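Local coordinates for protein (R)-specific enoyl-CoA hydratase (Aeromonas punctata, PDB 1IQ6) that catalyses the hydration of short-chain trans-2-enoyl-CoA, of four to six acyl carbons, to (3R)-3-hydroxyacyl-CoA, at residues G64-Q69 and S75-Q80. Numbering follows the deposited sequence.
Sequences GLLGQQ and SIYLGQ
One methyl of Leu-66 meets the phenol end of Tyr-77: CD1 lies 3.6 Å from CZ and approaches the ring obliquely, reaching CE2 and the hydroxyl oxygen as well. The two side chains cross at about a right angle. Leu-66 reaches the ring with CG anti to its own carbonyl carbon. The tyrosine leaves its backbone to one side, yet its ring end swings back to the leucine; chi1 is close to eclipsed (-123°), and with this torsion the hydroxyl lies beside Leu-66 and Gln-80. Its OH donates to Gln-80 OE1 at 2.6 Å, the acceptor lying in the plane of the ring; the donor oxygen makes a C=O...O angle of 127° and is tilted 18° from the carbonyl plane. Helix 55-68 is the central helix of the hotdog fold, and its last turn here packs against strand 76-84, outermost in this chain's sheet; Gly-79 and Gln-80 pair antiparallel with a strand of the second subunit, so the sheet runs on across the dimer interface. Leu-78 and Gly-79 both face Val-130 in a classic beta bulge, between Tyr-77 and Gln-80. Gln-80 NE2 is hydrogen-bonded to Thr-114 OG1, so both ends of the amide are engaged. Near the helix end, Ser-75 OG passes 3.5 Å from Leu-66 O without bonding to it, its hydrogen-bond partner being Gly-72 O.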
# COMPACT_ATOMS: atom_id res chain seq x y z
N GLY B 64 3.91 -7.36 -5.44
CA GLY B 64 4.78 -8.00 -6.41
C GLY B 64 5.05 -9.46 -6.08
O GLY B 64 4.97 -10.33 -6.94
N LEU B 65 5.39 -9.73 -4.82
CA LEU B 65 5.66 -11.11 -4.41
C LEU B 65 4.41 -11.98 -4.48
O LEU B 65 4.45 -13.11 -4.98
CB LEU B 65 6.23 -11.14 -3.00
CG LEU B 65 7.71 -10.78 -2.87
CD1 LEU B 65 8.11 -10.73 -1.40
CD2 LEU B 65 8.54 -11.82 -3.62
N LEU B 66 3.30 -11.45 -3.98
CA LEU B 66 2.05 -12.19 -3.97
C LEU B 66 1.53 -12.51 -5.36
O LEU B 66 1.05 -13.61 -5.61
CB LEU B 66 0.99 -11.41 -3.19
CG LEU B 66 1.24 -11.19 -1.69
CD1 LEU B 66 0.26 -10.16 -1.15
CD2 LEU B 66 1.10 -12.52 -0.95
N GLY B 67 1.64 -11.55 -6.27
CA GLY B 67 1.14 -11.77 -7.62
C GLY B 67 2.09 -12.43 -8.60
O GLY B 67 1.66 -13.04 -9.58
N GLN B 68 3.39 -12.33 -8.34
CA GLN B 68 4.37 -12.91 -9.25
C GLN B 68 4.96 -14.25 -8.80
O GLN B 68 5.31 -15.08 -9.64
CB GLN B 68 5.51 -11.91 -9.48
CG GLN B 68 5.07 -10.60 -10.10
CD GLN B 68 4.57 -10.75 -11.53
OE1 GLN B 68 4.05 -9.81 -12.12
NE2 GLN B 68 4.74 -11.95 -12.09
N GLN B 69 5.05 -14.47 -7.49
CA GLN B 69 5.64 -15.70 -7.00
C GLN B 69 4.82 -16.58 -6.07
O GLN B 69 4.65 -17.77 -6.32
CB GLN B 69 6.98 -15.39 -6.32
CG GLN B 69 8.06 -14.91 -7.27
CD GLN B 69 9.36 -14.60 -6.55
OE1 GLN B 69 9.86 -15.41 -5.77
NE2 GLN B 69 9.92 -13.43 -6.83
N SER B 75 -3.47 -14.57 -8.47
CA SER B 75 -3.85 -14.25 -7.10
C SER B 75 -4.60 -12.93 -7.03
O SER B 75 -4.29 -11.98 -7.76
CB SER B 75 -2.61 -14.15 -6.20
OG SER B 75 -1.94 -15.39 -6.10
N ILE B 76 -5.60 -12.87 -6.16
CA ILE B 76 -6.39 -11.66 -5.98
C ILE B 76 -6.30 -11.19 -4.52
O ILE B 76 -6.55 -11.96 -3.60
CB ILE B 76 -7.87 -11.90 -6.35
CG1 ILE B 76 -7.97 -12.23 -7.85
CG2 ILE B 76 -8.69 -10.66 -6.02
CD1 ILE B 76 -9.38 -12.55 -8.31
N TYR B 77 -5.93 -9.93 -4.34
CA TYR B 77 -5.79 -9.32 -3.02
C TYR B 77 -7.14 -9.16 -2.34
O TYR B 77 -8.06 -8.55 -2.90
CB TYR B 77 -5.15 -7.94 -3.18
CG TYR B 77 -3.87 -7.69 -2.40
CD1 TYR B 77 -2.90 -6.84 -2.93
CD2 TYR B 77 -3.66 -8.23 -1.13
CE1 TYR B 77 -1.75 -6.53 -2.22
CE2 TYR B 77 -2.50 -7.91 -0.40
CZ TYR B 77 -1.55 -7.06 -0.96
OH TYR B 77 -0.41 -6.72 -0.28
N LEU B 78 -7.28 -9.69 -1.13
CA LEU B 78 -8.52 -9.54 -0.38
C LEU B 78 -8.29 -8.60 0.81
O LEU B 78 -9.18 -7.85 1.20
CB LEU B 78 -9.02 -10.90 0.13
CG LEU B 78 -9.42 -11.93 -0.93
CD1 LEU B 78 -9.97 -13.17 -0.24
CD2 LEU B 78 -10.48 -11.35 -1.86
N GLY B 79 -7.09 -8.64 1.38
CA GLY B 79 -6.79 -7.78 2.50
C GLY B 79 -5.31 -7.70 2.82
O GLY B 79 -4.54 -8.60 2.47
N GLN B 80 -4.91 -6.62 3.47
CA GLN B 80 -3.51 -6.43 3.86
C GLN B 80 -3.44 -5.55 5.10
O GLN B 80 -4.00 -4.46 5.12
CB GLN B 80 -2.72 -5.76 2.73
CG GLN B 80 -1.26 -5.43 3.09
CD GLN B 80 -0.37 -6.66 3.18
OE1 GLN B 80 -0.18 -7.38 2.20
NE2 GLN B 80 0.20 -6.90 4.36